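Local coordinates for protein fructose-bisphosphate aldolase (Thermus caldophilus, PDB 2FJK) that belongs to the class II fructose-bisphosphate aldolases, enzymes built on a TIM barrel, and holds 1,3-dihydroxyacetonephosphate in its pocket, at residues Val19-Thr24 / Lys249-Thr254; Val129-Gly134 / Thr165-Leu170; Leu205-Ala210 / Leu245-Ile250. All coordinates share one frame; numbering follows the deposited sequence.

Contact 1: residues Val19-Thr24 / Lys249-Thr254. With 13P (1,3-dihydroxyacetonephosphate), chain E.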
# COMPACT_ATOMS: atom_id res chain seq x y z
N VAL A 19 14.60 20.69 12.91
CA VAL A 19 14.30 19.70 11.91
C VAL A 19 13.71 20.41 10.71
O VAL A 19 12.80 21.24 10.85
CB VAL A 19 13.27 18.69 12.43
CG1 VAL A 19 12.71 17.87 11.28
CG2 VAL A 19 13.92 17.78 13.45
N GLY A 20 14.23 20.10 9.53
CA GLY A 20 13.73 20.76 8.33
C GLY A 20 12.44 20.19 7.77
O GLY A 20 12.24 18.98 7.72
N ALA A 21 11.54 21.09 7.37
CA ALA A 21 10.28 20.70 6.75
C ALA A 21 10.49 21.21 5.33
O ALA A 21 10.88 22.36 5.13
CB ALA A 21 9.09 21.41 7.42
N PHE A 22 10.26 20.34 4.35
CA PHE A 22 10.47 20.72 2.97
C PHE A 22 9.25 20.45 2.11
O PHE A 22 8.69 19.35 2.12
CB PHE A 22 11.68 19.99 2.40
CG PHE A 22 12.94 20.17 3.21
CD1 PHE A 22 13.17 19.39 4.34
CD2 PHE A 22 13.88 21.13 2.86
CE1 PHE A 22 14.33 19.56 5.11
CE2 PHE A 22 15.04 21.31 3.62
CZ PHE A 22 15.26 20.52 4.74
N ASN A 23 8.85 21.46 1.35
CA ASN A 23 7.68 21.35 0.48
C ASN A 23 7.99 20.52 -0.74
O ASN A 23 9.08 20.61 -1.30
CB ASN A 23 7.21 22.75 0.06
CG ASN A 23 6.59 23.50 1.19
OD1 ASN A 23 5.39 23.34 1.48
ND2 ASN A 23 7.39 24.30 1.87
N THR A 24 7.02 19.69 -1.13
CA THR A 24 7.17 18.81 -2.28
C THR A 24 5.91 18.91 -3.11
O THR A 24 4.83 19.11 -2.56
CB THR A 24 7.26 17.33 -1.89
OG1 THR A 24 8.13 17.18 -0.77
CG2 THR A 24 7.76 16.53 -3.07
N LYS A 249 11.20 23.47 14.27
CA LYS A 249 10.81 23.11 12.91
C LYS A 249 10.95 24.30 11.98
O LYS A 249 10.41 25.38 12.24
CB LYS A 249 9.37 22.61 12.88
CG LYS A 249 8.78 22.57 11.48
CD LYS A 249 7.34 22.07 11.49
CE LYS A 249 6.72 22.19 10.10
NZ LYS A 249 5.41 21.49 10.03
N ILE A 250 11.67 24.10 10.88
CA ILE A 250 11.91 25.16 9.92
C ILE A 250 11.46 24.76 8.52
O ILE A 250 11.91 23.76 7.96
CB ILE A 250 13.40 25.53 9.90
CG1 ILE A 250 13.89 25.69 11.34
CG2 ILE A 250 13.60 26.82 9.14
CD1 ILE A 250 15.38 25.90 11.44
N ASN A 251 10.57 25.57 7.95
CA ASN A 251 10.04 25.31 6.62
C ASN A 251 10.87 25.96 5.52
O ASN A 251 11.26 27.13 5.63
CB ASN A 251 8.60 25.79 6.54
CG ASN A 251 7.59 24.70 6.84
OD1 ASN A 251 6.99 24.13 5.92
ND2 ASN A 251 7.40 24.41 8.12
N THR A 252 11.12 25.21 4.45
CA THR A 252 11.88 25.69 3.29
C THR A 252 11.16 25.29 2.01
O THR A 252 10.90 24.10 1.79
CB THR A 252 13.29 25.07 3.23
OG1 THR A 252 13.96 25.31 4.47
CG2 THR A 252 14.11 25.69 2.09
N ASP A 253 10.86 26.27 1.16
CA ASP A 253 10.14 26.00 -0.08
C ASP A 253 10.77 26.75 -1.25
O ASP A 253 11.23 26.13 -2.21
CB ASP A 253 8.67 26.40 0.11
CG ASP A 253 7.82 26.10 -1.11
OD1 ASP A 253 8.31 25.48 -2.06
OD2 ASP A 253 6.63 26.49 -1.10
N THR A 254 10.78 28.08 -1.18
CA THR A 254 11.36 28.93 -2.22
C THR A 254 12.76 28.48 -2.66
O THR A 254 13.04 28.38 -3.86
CB THR A 254 11.46 30.40 -1.74
OG1 THR A 254 10.15 30.95 -1.59
CG2 THR A 254 12.25 31.23 -2.74
P 13P E . 9.48 30.04 1.83
O1P 13P E . 8.78 30.70 0.54
O2P 13P E . 10.31 31.19 2.52
O3P 13P E . 10.44 28.91 1.36
O1 13P E . 8.33 29.45 2.78
C1 13P E . 8.61 28.26 3.53
C2 13P E . 7.47 28.14 4.51
O2 13P E . 7.19 29.10 5.23
C3 13P E . 6.67 26.84 4.63
O3 13P E . 5.58 27.01 5.53
O HOH W 1 9.60 23.12 -3.16
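Val19, Ala21 and Asn23 run alongside Lys249, Asn251 and Asp253 where the first and last strands of the TIM barrel meet in parallel and close its ring; the axes of segments 19-23 and 249-252 come within 4.6 Å at 28°. Backbone bonds alternate across this seam: Ile250 N donates to Val19 O, Ala21 N to Ile250 O (2.8 Å) and Thr252 N to Ala21 O, while the last rung, Asn23 N to Thr252 O, is weak at 3.4 Å.

Side-chain packing differs between the two faces. Inside the barrel Ala21 CB touches Lys249 CE at 3.7 Å; the extended lysine, with CG anti to the backbone N (chi1 165°), carries NZ past this methyl to a salt bridge with Glu130 and a hydrogen bond with His78. On the helix-facing side Phe22 and Thr252 point the same way, Phe22 CD2 4.0 Å from Thr252 CB, and the ring also packs on Val292 of helix 277-299.

Polar groups gather at the C-terminal end. Asp253 N and Thr254 N both donate to O3P of 1,3-dihydroxyacetonephosphate at 2.7 Å, and the start of helix 254-270 probably helps to stabilise the phosphate. The Asn23 amide packs across the Asp253 side chain at about a right angle, the flat groups turned 33°; Asp253 OD2 salt-bridges Arg257. A single water donates to Asn23 O (3.2 Å) and Asp253 OD1 (2.9 Å).

Contact 2: residues Val129-Gly134 / Thr165-Leu170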
# COMPACT_ATOMS: atom_id res chain seq x y z
N VAL A 129 -1.14 18.37 15.57
CA VAL A 129 -1.60 19.62 14.98
C VAL A 129 -0.70 20.81 15.24
O VAL A 129 -0.25 21.04 16.36
CB VAL A 129 -3.00 19.98 15.52
CG1 VAL A 129 -3.42 21.37 15.04
CG2 VAL A 129 -4.00 18.95 15.06
N GLU A 130 -0.42 21.56 14.18
CA GLU A 130 0.38 22.76 14.29
C GLU A 130 -0.60 23.91 14.12
O GLU A 130 -1.55 23.81 13.33
CB GLU A 130 1.44 22.85 13.19
CG GLU A 130 2.36 24.05 13.36
CD GLU A 130 3.34 24.23 12.22
OE1 GLU A 130 4.03 23.26 11.86
OE2 GLU A 130 3.42 25.36 11.69
N ALA A 131 -0.40 24.99 14.85
CA ALA A 131 -1.28 26.15 14.73
C ALA A 131 -0.43 27.40 14.74
O ALA A 131 0.68 27.40 15.28
CB ALA A 131 -2.27 26.17 15.88
N GLU A 132 -0.92 28.47 14.14
CA GLU A 132 -0.15 29.69 14.13
C GLU A 132 -0.89 30.89 14.69
O GLU A 132 -2.10 31.05 14.49
CB GLU A 132 0.38 30.00 12.72
CG GLU A 132 -0.67 30.13 11.64
CD GLU A 132 -0.05 30.11 10.24
OE1 GLU A 132 0.87 30.93 9.97
OE2 GLU A 132 -0.48 29.28 9.42
N LEU A 133 -0.15 31.72 15.42
CA LEU A 133 -0.67 32.93 16.02
C LEU A 133 0.21 34.07 15.52
O LEU A 133 1.44 34.01 15.64
CB LEU A 133 -0.58 32.84 17.55
CG LEU A 133 -1.21 33.97 18.36
CD1 LEU A 133 -2.70 34.12 18.01
CD2 LEU A 133 -1.02 33.65 19.83
N GLY A 134 -0.41 35.10 14.96
CA GLY A 134 0.35 36.22 14.43
C GLY A 134 0.51 36.03 12.93
O GLY A 134 0.60 34.90 12.46
N THR A 165 -6.41 25.62 22.89
CA THR A 165 -6.45 24.67 21.78
C THR A 165 -5.55 23.53 22.23
O THR A 165 -4.72 23.72 23.12
CB THR A 165 -5.88 25.26 20.48
OG1 THR A 165 -4.46 25.44 20.61
CG2 THR A 165 -6.52 26.60 20.16
N GLY A 166 -5.69 22.35 21.65
CA GLY A 166 -4.82 21.26 22.06
C GLY A 166 -3.63 21.14 21.13
O GLY A 166 -2.98 20.09 21.08
N ALA A 167 -3.33 22.20 20.38
CA ALA A 167 -2.22 22.17 19.43
C ALA A 167 -0.92 21.62 20.04
O ALA A 167 -0.67 21.77 21.24
CB ALA A 167 -1.99 23.55 18.84
N ASP A 168 -0.11 21.00 19.19
CA ASP A 168 1.14 20.40 19.60
C ASP A 168 2.40 21.21 19.28
O ASP A 168 3.42 21.04 19.95
CB ASP A 168 1.28 19.02 18.93
CG ASP A 168 0.07 18.15 19.14
OD1 ASP A 168 -0.13 17.68 20.27
OD2 ASP A 168 -0.69 17.94 18.17
N TYR A 169 2.35 22.08 18.28
CA TYR A 169 3.55 22.82 17.90
C TYR A 169 3.55 24.34 18.08
O TYR A 169 4.17 24.85 19.02
CB TYR A 169 3.92 22.48 16.45
CG TYR A 169 3.87 21.00 16.16
CD1 TYR A 169 4.40 20.08 17.06
CD2 TYR A 169 3.28 20.52 14.98
CE1 TYR A 169 4.34 18.73 16.82
CE2 TYR A 169 3.21 19.14 14.73
CZ TYR A 169 3.74 18.26 15.66
OH TYR A 169 3.70 16.90 15.45
N LEU A 170 2.89 25.05 17.18
CA LEU A 170 2.80 26.51 17.18
C LEU A 170 3.84 27.22 16.33
O LEU A 170 5.01 27.28 16.66
CB LEU A 170 2.87 27.10 18.61
CG LEU A 170 2.92 28.63 18.60
CD1 LEU A 170 1.64 29.18 17.98
CD2 LEU A 170 3.11 29.19 20.01
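Val129 O accepts Asp168 N at 2.8 Å and, weakly, Tyr169 N, so the backbone of the 165-170 loop meets the strand at a single carbonyl. The Asp168 side chain adds a second link to the same residue: its CG stands anti to its own carbonyl carbon (chi1 -52°), which brings OD2 to 2.7 Å from Val129 N. OD2 uses its anti lone pair for this nearly straight bond and also hydrogen-bonds His123 NE2, so one carboxylate oxygen serves two partners.

Tyr169 approaches Glu130 with its ring edge, CD2 lying 3.5 Å from Glu130 CB, which sits close to the ring plane. The two side chains cross at about a right angle, and Asp168 CB lies over one face of the ring, toward its rim. Beyond the contact Tyr169 OH is hydrogen-bonded to Thr128 OG1 and Thr4 O, while the extended Glu130 chain puts OE1 in a salt bridge with Lys249.

Apolar groups fill the other end. Ala131 CB and Ala167 CB meet methyl to methyl at 4.0 Å; Ala131 also touches Thr115 of helix 108-124 and Phe161 of helix 155-164. Leu170 turns CD1 back to 3.4 Å from Ala131 O and 4.3 Å from Leu133 CB. A backbone hydrogen bond of Ala131 with Ala171 begins the regular strand pairing. The 165-170 loop thus leads from helix 155-164 into strand 171-172, next to strand 128-133, and completes a beta-alpha-beta crossover, the repeating element of a TIM barrel.

Contact 3: residues Leu205-Ala210 / Leu245-Ile250. With 13P (1,3-dihydroxyacetonephosphate), chain E.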
# COMPACT_ATOMS: atom_id res chain seq x y z
N LEU A 205 8.48 25.00 18.76
CA LEU A 205 8.14 26.17 17.94
C LEU A 205 8.43 25.95 16.48
O LEU A 205 9.34 25.20 16.13
CB LEU A 205 8.90 27.40 18.43
CG LEU A 205 8.65 27.83 19.88
CD1 LEU A 205 9.47 29.06 20.22
CD2 LEU A 205 7.17 28.09 20.11
N VAL A 206 7.68 26.63 15.62
CA VAL A 206 7.82 26.49 14.18
C VAL A 206 8.07 27.80 13.44
O VAL A 206 7.40 28.81 13.69
CB VAL A 206 6.57 25.84 13.58
CG1 VAL A 206 6.82 25.45 12.13
CG2 VAL A 206 6.19 24.64 14.42
N LEU A 207 9.02 27.77 12.51
CA LEU A 207 9.37 28.95 11.74
C LEU A 207 9.13 28.77 10.24
O LEU A 207 9.83 28.01 9.58
CB LEU A 207 10.85 29.29 11.98
CG LEU A 207 11.37 30.61 11.43
CD1 LEU A 207 10.63 31.76 12.11
CD2 LEU A 207 12.87 30.71 11.69
N HIS A 208 8.14 29.48 9.71
CA HIS A 208 7.84 29.41 8.28
C HIS A 208 8.51 30.55 7.54
O HIS A 208 9.15 31.40 8.15
CB HIS A 208 6.34 29.45 8.02
CG HIS A 208 5.63 28.19 8.42
ND1 HIS A 208 5.18 27.96 9.70
CD2 HIS A 208 5.33 27.08 7.71
CE1 HIS A 208 4.63 26.76 9.76
NE2 HIS A 208 4.71 26.21 8.57
N GLY A 209 8.37 30.56 6.22
CA GLY A 209 8.96 31.59 5.39
C GLY A 209 10.41 31.78 5.77
O GLY A 209 10.91 32.90 5.86
N ALA A 210 11.11 30.66 5.95
CA ALA A 210 12.50 30.71 6.37
C ALA A 210 13.56 30.45 5.31
O ALA A 210 14.71 30.21 5.65
CB ALA A 210 12.72 29.76 7.55
N LEU A 245 17.01 29.28 20.28
CA LEU A 245 16.01 29.88 21.14
C LEU A 245 14.70 29.12 21.29
O LEU A 245 13.83 29.55 22.04
CB LEU A 245 15.71 31.30 20.69
CG LEU A 245 16.81 32.32 20.98
CD1 LEU A 245 16.38 33.69 20.48
CD2 LEU A 245 17.08 32.37 22.48
N GLY A 246 14.54 28.00 20.58
CA GLY A 246 13.30 27.24 20.71
C GLY A 246 12.60 26.84 19.42
O GLY A 246 11.60 26.13 19.45
N ILE A 247 13.12 27.32 18.29
CA ILE A 247 12.55 26.99 16.98
C ILE A 247 13.01 25.56 16.69
O ILE A 247 14.20 25.31 16.52
CB ILE A 247 13.10 27.95 15.88
CG1 ILE A 247 12.54 29.36 16.09
CG2 ILE A 247 12.73 27.42 14.50
CD1 ILE A 247 11.04 29.47 15.88
N ALA A 248 12.05 24.63 16.64
CA ALA A 248 12.36 23.22 16.40
C ALA A 248 12.05 22.73 14.98
O ALA A 248 12.57 21.70 14.54
CB ALA A 248 11.63 22.35 17.42
N LYS A 249 11.20 23.47 14.27
CA LYS A 249 10.81 23.11 12.91
C LYS A 249 10.95 24.30 11.98
O LYS A 249 10.41 25.38 12.24
CB LYS A 249 9.37 22.61 12.88
CG LYS A 249 8.78 22.57 11.48
CD LYS A 249 7.34 22.07 11.49
CE LYS A 249 6.72 22.19 10.10
NZ LYS A 249 5.41 21.49 10.03
N ILE A 250 11.67 24.10 10.88
CA ILE A 250 11.91 25.16 9.92
C ILE A 250 11.46 24.76 8.52
O ILE A 250 11.91 23.76 7.96
CB ILE A 250 13.40 25.53 9.90
CG1 ILE A 250 13.89 25.69 11.34
CG2 ILE A 250 13.60 26.82 9.14
CD1 ILE A 250 15.38 25.90 11.44
P 13P E . 9.48 30.04 1.83
O1P 13P E . 8.78 30.70 0.54
O2P 13P E . 10.31 31.19 2.52
O3P 13P E . 10.44 28.91 1.36
O1 13P E . 8.33 29.45 2.78
C1 13P E . 8.61 28.26 3.53
C2 13P E . 7.47 28.14 4.51
O2 13P E . 7.19 29.10 5.23
C3 13P E . 6.67 26.84 4.63
O3 13P E . 5.58 27.01 5.53
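Leu205 and Ile247 begin the pairing of two parallel barrel strands, and Leu205 O receives both Ala248 N (2.8 Å) and Lys249 N (3.1 Å). This double acceptance marks a beta bulge: the register slips by one residue before Leu207 N bonds straight to Lys249 O at 2.8 Å. Leu205 CB packs over the carbonyl O of Gly246, the positive-phi residue of the Schellman motif that follows helix 236-244; Leu205 CD1 lies close over the bare glycine.

On the helix-facing side, Ile247 fits between two leucines, its CD1 3.9 Å from Leu205 CB and its CG2 3.7 Å from Leu207 CB. Farther along, the Ala210 methyl presses on Ile250 CG2 at a tight 3.5 Å. Inside the barrel, Val206 CG1 lies against the straight aliphatic stem of Lys249, 3.5 Å from CD. Past the strand, His208, Gly209 and Ala210 line the pocket of 1,3-dihydroxyacetonephosphate.

Backbone bonds therefore set the register and the bulge, while the side chains meet one another through carbon alone; the lysine stem packs here as an apolar group, and its NZ has its polar partners outside this contact.

Overall arrangement
All three contacts are buried, but their distance from the chain centre differs: contact 1 is centred about 3 Å from it, contact 3 about 8 Å and contact 2 about 14 Å. Contacts 1 and 3 share strand 247-252, using its two edges, and both reach the ligand. Regular parallel pairing dominates contact 1, a bulged version contact 3; contact 2 instead pairs a strand with a loop, through backbone bonds and one carboxylate. The barrel wall joins them: Leu170 O probably bonds Val206 N between contacts 2 and 3, and across the interior Glu130 OE1 of contact 2 lies 2.9 Å from Lys249 NZ, which belongs to both others.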